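Local atomic coordinates of Non-reducing end alpha-L-arabinofuranosidase BoGH43B (Bacteroides ovatus, PDB entry 5JOZ), a protein that hydrolyses terminal non-reducing alpha-L-arabinofuranosyl residues from the side branches of xyloglucan, turning S units into X units. Residues N122-P127 with F138-D142; D126-I132 with E176-K182; L170-E176 with S191-G195. All blocks are in the same frame, centred on the assembly; numbering follows the deposited sequence.

Interaction 1: N122-P127 with F138-D142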
loop_
_atom_site.group_PDB
_atom_site.type_symbol
_atom_site.label_atom_id
_atom_site.label_comp_id
_atom_site.label_asym_id
_atom_site.label_seq_id
_atom_site.Cartn_x
_atom_site.Cartn_y
_atom_site.Cartn_z
ATOM N N ASN A 122 14.801 -17.836 -4.162
ATOM C CA ASN A 122 15.192 -16.969 -5.282
ATOM C C ASN A 122 14.760 -15.524 -5.025
ATOM O O ASN A 122 14.032 -15.245 -4.062
ATOM C CB ASN A 122 14.662 -17.507 -6.632
ATOM C CG ASN A 122 13.143 -17.621 -6.690
ATOM O OD1 ASN A 122 12.423 -16.621 -6.723
ATOM N ND2 ASN A 122 12.653 -18.849 -6.765
ATOM N N TRP A 123 15.216 -14.620 -5.889
ATOM C CA TRP A 123 14.970 -13.188 -5.739
ATOM C C TRP A 123 14.089 -12.619 -6.871
ATOM O O TRP A 123 14.166 -11.429 -7.191
ATOM C CB TRP A 123 16.318 -12.468 -5.665
ATOM C CG TRP A 123 17.079 -12.791 -4.412
ATOM C CD1 TRP A 123 17.906 -13.857 -4.209
ATOM C CD2 TRP A 123 17.062 -12.055 -3.183
ATOM N NE1 TRP A 123 18.412 -13.828 -2.933
ATOM C CE2 TRP A 123 17.912 -12.732 -2.280
ATOM C CE3 TRP A 123 16.412 -10.891 -2.759
ATOM C CZ2 TRP A 123 18.135 -12.279 -0.971
ATOM C CZ3 TRP A 123 16.631 -10.439 -1.458
ATOM C CH2 TRP A 123 17.485 -11.133 -0.580
ATOM N N TYR A 124 13.235 -13.454 -7.469
ATOM C CA TYR A 124 12.395 -12.982 -8.570
ATOM C C TYR A 124 11.301 -12.041 -8.053
ATOM O O TYR A 124 10.714 -12.264 -6.990
ATOM C CB TYR A 124 11.796 -14.152 -9.353
ATOM C CG TYR A 124 12.835 -15.021 -10.058
ATOM C CD1 TYR A 124 13.778 -14.460 -10.924
ATOM C CD2 TYR A 124 12.861 -16.404 -9.876
ATOM C CE1 TYR A 124 14.725 -15.248 -11.568
ATOM C CE2 TYR A 124 13.808 -17.201 -10.521
ATOM C CZ TYR A 124 14.731 -16.621 -11.366
ATOM O OH TYR A 124 15.661 -17.406 -12.009
ATOM N N VAL A 125 11.072 -10.959 -8.787
ATOM C CA VAL A 125 9.995 -10.023 -8.486
ATOM C C VAL A 125 8.684 -10.626 -8.982
ATOM O O VAL A 125 8.685 -11.442 -9.909
ATOM C CB VAL A 125 10.277 -8.628 -9.115
ATOM C CG1 VAL A 125 10.022 -8.605 -10.626
ATOM C CG2 VAL A 125 9.483 -7.539 -8.404
ATOM N N ASP A 126 7.577 -10.242 -8.354
ATOM C CA ASP A 126 6.240 -10.625 -8.796
ATOM C C ASP A 126 6.021 -12.136 -8.915
ATOM O O ASP A 126 5.510 -12.616 -9.923
ATOM C CB ASP A 126 5.919 -9.927 -10.132
ATOM C CG ASP A 126 5.945 -8.411 -10.026
ATOM O OD1 ASP A 126 6.054 -7.891 -8.897
ATOM O OD2 ASP A 126 5.838 -7.742 -11.079
ATOM N N PRO A 127 6.400 -12.895 -7.878
ATOM C CA PRO A 127 6.103 -14.321 -7.930
ATOM C C PRO A 127 4.603 -14.530 -7.844
ATOM O O PRO A 127 3.946 -13.871 -7.049
ATOM C CB PRO A 127 6.783 -14.862 -6.668
ATOM C CG PRO A 127 6.761 -13.705 -5.717
ATOM C CD PRO A 127 6.978 -12.498 -6.583
ATOM N N PHE A 138 4.140 -22.160 -9.831
ATOM C CA PHE A 138 4.885 -20.948 -9.474
ATOM C C PHE A 138 5.264 -20.336 -10.804
ATOM O O PHE A 138 5.929 -20.986 -11.600
ATOM C CB PHE A 138 6.143 -21.288 -8.653
ATOM C CG PHE A 138 7.054 -20.104 -8.359
ATOM C CD1 PHE A 138 7.961 -19.630 -9.319
ATOM C CD2 PHE A 138 7.045 -19.495 -7.103
ATOM C CE1 PHE A 138 8.807 -18.559 -9.046
ATOM C CE2 PHE A 138 7.891 -18.417 -6.820
ATOM C CZ PHE A 138 8.775 -17.946 -7.793
ATOM N N LEU A 139 4.823 -19.101 -11.038
ATOM C CA LEU A 139 5.158 -18.353 -12.225
ATOM C C LEU A 139 5.844 -17.061 -11.769
ATOM O O LEU A 139 5.368 -16.395 -10.845
ATOM C CB LEU A 139 3.883 -18.091 -13.020
ATOM C CG LEU A 139 3.956 -17.257 -14.302
ATOM C CD1 LEU A 139 4.753 -17.957 -15.388
ATOM C CD2 LEU A 139 2.554 -16.945 -14.799
ATOM N N SER A 140 6.975 -16.731 -12.384
ATOM C CA SER A 140 7.631 -15.459 -12.149
ATOM C C SER A 140 8.355 -14.995 -13.401
ATOM O O SER A 140 8.685 -15.824 -14.250
ATOM C CB SER A 140 8.637 -15.586 -11.015
ATOM O OG SER A 140 9.830 -16.210 -11.467
ATOM N N PRO A 141 8.612 -13.674 -13.523
ATOM C CA PRO A 141 9.567 -13.192 -14.511
ATOM C C PRO A 141 10.984 -13.479 -14.062
ATOM O O PRO A 141 11.202 -13.710 -12.876
ATOM C CB PRO A 141 9.317 -11.683 -14.554
ATOM C CG PRO A 141 8.768 -11.347 -13.219
ATOM C CD PRO A 141 8.017 -12.568 -12.758
ATOM N N ASP A 142 11.931 -13.459 -14.999
ATOM C CA ASP A 142 13.335 -13.776 -14.704
ATOM C C ASP A 142 14.284 -12.566 -14.738
ATOM O O ASP A 142 15.504 -12.742 -14.727
ATOM C CB ASP A 142 13.829 -14.937 -15.599
ATOM C CG ASP A 142 14.215 -14.506 -17.019
ATOM O OD1 ASP A 142 13.740 -13.467 -17.518
ATOM O OD2 ASP A 142 15.011 -15.238 -17.645
HETATM O O HOH W 1 12.100 -11.245 -11.599
#

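Interaction 2: D126-I132 with E176-K182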
loop_
_atom_site.group_PDB
_atom_site.type_symbol
_atom_site.label_atom_id
_atom_site.label_comp_id
_atom_site.label_asym_id
_atom_site.label_seq_id
_atom_site.Cartn_x
_atom_site.Cartn_y
_atom_site.Cartn_z
ATOM N N ASP A 126 7.577 -10.242 -8.354
ATOM C CA ASP A 126 6.240 -10.625 -8.796
ATOM C C ASP A 126 6.021 -12.136 -8.915
ATOM O O ASP A 126 5.510 -12.616 -9.923
ATOM C CB ASP A 126 5.919 -9.927 -10.132
ATOM C CG ASP A 126 5.945 -8.411 -10.026
ATOM O OD1 ASP A 126 6.054 -7.891 -8.897
ATOM O OD2 ASP A 126 5.838 -7.742 -11.079
ATOM N N PRO A 127 6.400 -12.895 -7.878
ATOM C CA PRO A 127 6.103 -14.321 -7.930
ATOM C C PRO A 127 4.603 -14.530 -7.844
ATOM O O PRO A 127 3.946 -13.871 -7.049
ATOM C CB PRO A 127 6.783 -14.862 -6.668
ATOM C CG PRO A 127 6.761 -13.705 -5.717
ATOM C CD PRO A 127 6.978 -12.498 -6.583
ATOM N N SER A 128 4.064 -15.425 -8.660
ATOM C CA SER A 128 2.647 -15.749 -8.591
ATOM C C SER A 128 2.466 -17.230 -8.421
ATOM O O SER A 128 3.302 -18.003 -8.868
ATOM C CB SER A 128 1.933 -15.286 -9.851
ATOM O OG SER A 128 0.534 -15.445 -9.709
ATOM N N ILE A 129 1.362 -17.616 -7.781
ATOM C CA ILE A 129 1.015 -19.029 -7.632
ATOM C C ILE A 129 -0.393 -19.276 -8.133
ATOM O O ILE A 129 -1.209 -18.366 -8.157
ATOM C CB ILE A 129 1.161 -19.549 -6.175
ATOM C CG1 ILE A 129 0.514 -18.604 -5.154
ATOM C CG2 ILE A 129 2.633 -19.744 -5.812
ATOM C CD1 ILE A 129 0.374 -19.207 -3.770
ATOM N N GLU A 130 -0.646 -20.507 -8.565
ATOM C CA GLU A 130 -1.981 -20.949 -8.900
ATOM C C GLU A 130 -2.120 -22.445 -8.629
ATOM O O GLU A 130 -1.180 -23.212 -8.850
ATOM C CB GLU A 130 -2.282 -20.657 -10.367
ATOM C CG GLU A 130 -3.737 -20.899 -10.762
ATOM C CD GLU A 130 -4.711 -19.890 -10.164
ATOM O OE1 GLU A 130 -5.910 -20.232 -10.084
ATOM O OE2 GLU A 130 -4.294 -18.761 -9.795
ATOM N N PHE A 131 -3.310 -22.842 -8.184
ATOM C CA PHE A 131 -3.636 -24.231 -7.917
ATOM C C PHE A 131 -4.490 -24.826 -9.022
ATOM O O PHE A 131 -5.658 -24.465 -9.157
ATOM C CB PHE A 131 -4.357 -24.333 -6.589
ATOM C CG PHE A 131 -3.475 -24.035 -5.421
ATOM C CD1 PHE A 131 -2.655 -25.024 -4.888
ATOM C CD2 PHE A 131 -3.431 -22.756 -4.868
ATOM C CE1 PHE A 131 -1.827 -24.752 -3.806
ATOM C CE2 PHE A 131 -2.603 -22.482 -3.783
ATOM C CZ PHE A 131 -1.799 -23.481 -3.253
ATOM N N ILE A 132 -3.900 -25.729 -9.807
ATOM C CA ILE A 132 -4.571 -26.374 -10.942
ATOM C C ILE A 132 -4.190 -27.855 -10.992
ATOM O O ILE A 132 -3.014 -28.175 -10.910
ATOM C CB ILE A 132 -4.141 -25.754 -12.305
ATOM C CG1 ILE A 132 -4.399 -24.239 -12.368
ATOM C CG2 ILE A 132 -4.864 -26.445 -13.461
ATOM C CD1 ILE A 132 -3.567 -23.508 -13.413
ATOM N N GLU A 176 6.240 -7.688 -16.187
ATOM C CA GLU A 176 5.996 -7.794 -14.762
ATOM C C GLU A 176 4.667 -8.504 -14.534
ATOM O O GLU A 176 3.925 -8.785 -15.467
ATOM C CB GLU A 176 5.953 -6.389 -14.131
ATOM C CG GLU A 176 7.304 -5.807 -13.730
ATOM C CD GLU A 176 7.204 -4.859 -12.543
ATOM O OE1 GLU A 176 7.083 -3.632 -12.757
ATOM O OE2 GLU A 176 7.229 -5.348 -11.390
ATOM N N GLY A 177 4.411 -8.809 -13.270
ATOM C CA GLY A 177 3.109 -9.235 -12.787
ATOM C C GLY A 177 2.387 -10.379 -13.470
ATOM O O GLY A 177 1.169 -10.288 -13.660
ATOM N N PRO A 178 3.111 -11.473 -13.812
ATOM C CA PRO A 178 2.446 -12.566 -14.518
ATOM C C PRO A 178 1.578 -13.404 -13.597
ATOM O O PRO A 178 2.004 -13.736 -12.490
ATOM C CB PRO A 178 3.613 -13.398 -15.043
ATOM C CG PRO A 178 4.670 -13.208 -14.019
ATOM C CD PRO A 178 4.542 -11.769 -13.609
ATOM N N HIS A 179 0.366 -13.720 -14.044
ATOM C CA HIS A 179 -0.492 -14.681 -13.356
ATOM C C HIS A 179 -0.844 -15.800 -14.310
ATOM O O HIS A 179 -0.943 -15.584 -15.516
ATOM C CB HIS A 179 -1.772 -14.030 -12.837
ATOM C CG HIS A 179 -1.519 -12.964 -11.829
ATOM N ND1 HIS A 179 -0.844 -13.198 -10.649
ATOM C CD2 HIS A 179 -1.820 -11.646 -11.838
ATOM C CE1 HIS A 179 -0.766 -12.070 -9.965
ATOM N NE2 HIS A 179 -1.346 -11.113 -10.666
ATOM N N PHE A 180 -1.077 -16.971 -13.727
ATOM C CA PHE A 180 -1.313 -18.197 -14.436
ATOM C C PHE A 180 -2.762 -18.617 -14.177
ATOM O O PHE A 180 -3.172 -18.710 -13.026
ATOM C CB PHE A 180 -0.327 -19.250 -13.901
ATOM C CG PHE A 180 -0.219 -20.481 -14.752
ATOM C CD1 PHE A 180 0.143 -20.385 -16.084
ATOM C CD2 PHE A 180 -0.464 -21.739 -14.214
ATOM C CE1 PHE A 180 0.244 -21.519 -16.871
ATOM C CE2 PHE A 180 -0.364 -22.875 -14.994
ATOM C CZ PHE A 180 -0.010 -22.762 -16.329
ATOM N N TYR A 181 -3.538 -18.842 -15.238
ATOM C CA TYR A 181 -4.919 -19.326 -15.100
ATOM C C TYR A 181 -5.198 -20.477 -16.059
ATOM O O TYR A 181 -4.702 -20.490 -17.185
ATOM C CB TYR A 181 -5.937 -18.211 -15.360
ATOM C CG TYR A 181 -5.676 -16.918 -14.628
ATOM C CD1 TYR A 181 -5.795 -16.840 -13.249
ATOM C CD2 TYR A 181 -5.303 -15.771 -15.322
ATOM C CE1 TYR A 181 -5.554 -15.653 -12.574
ATOM C CE2 TYR A 181 -5.064 -14.579 -14.666
ATOM C CZ TYR A 181 -5.192 -14.521 -13.288
ATOM O OH TYR A 181 -4.961 -13.330 -12.643
ATOM N N LYS A 182 -5.987 -21.446 -15.604
ATOM C CA LYS A 182 -6.471 -22.515 -16.468
ATOM C C LYS A 182 -7.929 -22.220 -16.649
ATOM O O LYS A 182 -8.715 -22.451 -15.735
ATOM C CB LYS A 182 -6.260 -23.893 -15.830
ATOM C CG LYS A 182 -6.952 -25.063 -16.530
ATOM C CD LYS A 182 -6.578 -25.181 -18.002
ATOM C CE LYS A 182 -7.102 -26.468 -18.621
ATOM N NZ LYS A 182 -6.599 -27.680 -17.913
HETATM O O HOH W 2 2.994 -11.769 -10.673
HETATM O O HOH W 3 -6.917 -21.058 -12.836
#

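Interaction 3: L170-E176 with S191-G195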
loop_
_atom_site.group_PDB
_atom_site.type_symbol
_atom_site.label_atom_id
_atom_site.label_comp_id
_atom_site.label_asym_id
_atom_site.label_seq_id
_atom_site.Cartn_x
_atom_site.Cartn_y
_atom_site.Cartn_z
ATOM N N LEU A 170 5.655 -9.513 -24.518
ATOM C CA LEU A 170 5.157 -9.326 -25.884
ATOM C C LEU A 170 5.632 -8.041 -26.579
ATOM O O LEU A 170 4.942 -7.542 -27.459
ATOM C CB LEU A 170 3.624 -9.378 -25.869
ATOM C CG LEU A 170 3.024 -10.560 -25.104
ATOM C CD1 LEU A 170 1.502 -10.516 -25.136
ATOM C CD2 LEU A 170 3.540 -11.889 -25.664
ATOM N N GLY A 171 6.814 -7.534 -26.213
ATOM C CA GLY A 171 7.397 -6.331 -26.839
ATOM C C GLY A 171 7.610 -5.131 -25.922
ATOM O O GLY A 171 8.524 -4.336 -26.144
ATOM N N GLY A 172 6.770 -4.995 -24.897
ATOM C CA GLY A 172 6.815 -3.843 -24.000
ATOM C C GLY A 172 7.824 -3.949 -22.866
ATOM O O GLY A 172 8.296 -5.050 -22.525
ATOM N N SER A 173 8.122 -2.789 -22.278
ATOM C CA SER A 173 9.061 -2.640 -21.150
ATOM C C SER A 173 8.725 -3.459 -19.907
ATOM O O SER A 173 7.558 -3.631 -19.579
ATOM C CB SER A 173 9.149 -1.164 -20.724
ATOM O OG SER A 173 9.949 -0.445 -21.638
ATOM N N SER A 174 9.778 -3.927 -19.228
ATOM C CA SER A 174 9.705 -4.548 -17.902
ATOM C C SER A 174 8.524 -5.504 -17.726
ATOM O O SER A 174 7.573 -5.197 -16.998
ATOM C CB SER A 174 9.671 -3.458 -16.821
ATOM O OG SER A 174 10.780 -2.591 -16.953
ATOM N N PRO A 175 8.568 -6.660 -18.414
ATOM C CA PRO A 175 7.510 -7.644 -18.228
ATOM C C PRO A 175 7.393 -8.005 -16.753
ATOM O O PRO A 175 8.346 -8.502 -16.150
ATOM C CB PRO A 175 7.973 -8.827 -19.080
ATOM C CG PRO A 175 8.816 -8.206 -20.137
ATOM C CD PRO A 175 9.534 -7.090 -19.443
ATOM N N GLU A 176 6.240 -7.688 -16.187
ATOM C CA GLU A 176 5.996 -7.794 -14.762
ATOM C C GLU A 176 4.667 -8.504 -14.534
ATOM O O GLU A 176 3.925 -8.785 -15.467
ATOM C CB GLU A 176 5.953 -6.389 -14.131
ATOM C CG GLU A 176 7.304 -5.807 -13.730
ATOM C CD GLU A 176 7.204 -4.859 -12.543
ATOM O OE1 GLU A 176 7.083 -3.632 -12.757
ATOM O OE2 GLU A 176 7.229 -5.348 -11.390
ATOM N N SER A 191 -0.131 -10.638 -17.949
ATOM C CA SER A 191 1.013 -9.920 -17.389
ATOM C C SER A 191 0.945 -8.430 -17.698
ATOM O O SER A 191 0.102 -7.977 -18.469
ATOM C CB SER A 191 2.302 -10.527 -17.951
ATOM O OG SER A 191 2.311 -10.436 -19.365
ATOM N N ALA A 192 1.853 -7.690 -17.081
ATOM C CA ALA A 192 1.951 -6.248 -17.222
ATOM C C ALA A 192 3.217 -5.881 -17.999
ATOM O O ALA A 192 4.227 -6.571 -17.885
ATOM C CB ALA A 192 1.967 -5.602 -15.843
ATOM N N GLU A 193 3.139 -4.803 -18.787
ATOM C CA GLU A 193 4.258 -4.269 -19.588
ATOM C C GLU A 193 4.104 -2.771 -19.757
ATOM O O GLU A 193 3.026 -2.242 -19.525
ATOM C CB GLU A 193 4.265 -4.857 -21.008
ATOM C CG GLU A 193 4.244 -6.354 -21.066
ATOM C CD GLU A 193 4.422 -6.927 -22.451
ATOM O OE1 GLU A 193 4.209 -6.220 -23.465
ATOM O OE2 GLU A 193 4.776 -8.127 -22.505
ATOM N N GLY A 194 5.165 -2.106 -20.215
ATOM C CA GLY A 194 5.144 -0.659 -20.476
ATOM C C GLY A 194 5.872 0.174 -19.434
ATOM O O GLY A 194 6.476 1.189 -19.781
ATOM N N GLY A 195 5.795 -0.241 -18.164
ATOM C CA GLY A 195 6.528 0.394 -17.056
ATOM C C GLY A 195 5.620 0.878 -15.935
ATOM O O GLY A 195 4.538 0.338 -15.726
#

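Interaction 1: N122-P127 with F138-D142
The ring of Y124 lies against S140, P141 and D142 where a loop enters one blade of the five-bladed beta-propeller of family 43. N122-P127 runs from strand 118-119 of the preceding blade, where the N122 backbone bonds V102, into strand 128-132. It carries D126, inferred to tune the pKa of the catalytic glutamate and orient it, and packs on the end of neighbouring strand 135-141. The CG of Y124 stands beside its own backbone N, opposite the carbonyl carbon (chi1 -64°), and the ring reaches the second segment obliquely. Its CD1 comes to 3.3 Å from the carbonyl O of P141. CD2, on the other side of the ring, is nearest the hydroxyl of S140, and CE1 approaches the CA of D142. The two oxygens near this ring also bond to each other: S140 OG donates to P141 O over 3.2 Å, from 49° out of the carbonyl plane. D142 turns its carboxylate elsewhere, to the backbone N of Q144 and S146.

V125 and P141 meet with their side chains at about a right angle, CG1 of V125 lying 4.0 Å from CG of P141. The V125 carbonyl is closer still, with O 3.1 Å from CD of P141.

At the buried end, P127 and N122 both meet F138. CB of P127 touches CE2 of F138 at 3.7 Å. The amide of N122 comes toward CZ of the same ring, with its plane turned 72° from it. The amide OD1 also receives a weak hydrogen bond from Y124 N. I90, V102 and L163 pack round F138 from neighbouring strands.

The loop and the strand end are joined through one water. It accepts from V125 N at 3.0 Å and donates to P141 O at 2.9 Å.

Interaction 2: D126-I132 with E176-K182
A first torsion of -60° sets the CG of D126 beside its own backbone N and aims the carboxylate at E176 and G177. E176 has CG on the same side of its backbone and an extended chain beyond it. The two carboxylates end with their planes only 9° apart, and D126 OD2 is 2.8 Å from E176 OE2. The same OD2 accepts a bent hydrogen bond from G177 N at 2.8 Å, on the anti side and somewhat out of the carboxylate plane.

Farther along, S128 holds OG anti to its N (chi1 -172°). This brings the hydroxyl into the plane of the H179 ring, at its edge, 2.8 Å from ND1, and the two are hydrogen-bonded.

Strands 128-132 and 176-182 are the inner strands of adjacent propeller blades and run almost parallel. Two waters bridge the segments. One water donates to D126 O and P178 O. The other joins E130 OE1 to K182 N. CG of E130 lies 3.2 Å from F180 O, and the chain then bends, with OE2 in a salt bridge to R81 NE. At the far end CD1 of I132 packs 3.6 Å from both CE2 of F180 and CB of K182.

E176 is the inferred proton donor. D126 is inferred to tune its pKa and orient it. The bond from G177 N helps hold OD2 beside the E176 carboxylate, which is consistent with that role.

Interaction 3: L170-E176 with S191-G195
E193 sends its buried carboxylate into the loop L170-E176, and the loop's backbone grips it. Its CG stands beside its own backbone N (chi1 -53°) and the chain is extended beyond, which carries both oxygens to the loop amides. OE2 receives L170 N at 2.6 Å, nearly straight, on its syn lone pair. OE1 receives G172 N at 3.2 Å, from 62° out of the carboxylate plane. The side chain of L170 crosses that of E193 at about a right angle, with CB 3.8 Å from E193 OE2, and touches V203 and Q205.

The other close part is backbone. E176 and A192 form an antiparallel hydrogen-bonded pair, E176 N to A192 O at 2.9 Å and A192 N to E176 O at 2.8 Å. This pairs the first strand of a propeller blade with the second. A further bond, G194 N to S173 O at 2.9 Å, carries the contact past the strand end.

The solvent side is looser. S173 and S174 are exposed, and the side chain of S173 meets the second segment through CB, 3.7 Å from G194 O. G194 and G195 have backbone angles that would press a CB against the preceding carbonyl.

Two backbone N-H groups thus bind the carboxylate of E193, one on each oxygen. They probably stabilise its charge and probably tether the loop before E176, the inferred proton donor.

How the interactions relate
All three contacts lie within the family 43 propeller. Interactions 1 and 2 have centres about 10 Å apart and share D126 and P127. About 14 and 15 Å separate the centre of interaction 3 from those of interactions 1 and 2; it shares E176 with interaction 2. Interaction 1 sets the loop entering the blade of strands 128-132 and 135-141 against that blade. Interaction 3 does the same for the next blade, 176-183 and 186-193. Interaction 2 joins these blades, and its segments alternate along the chain with those of both others. Interaction 1 closes before interaction 3 opens. Together they place the inferred active-site acids D126 and E176 side by side where two blades meet.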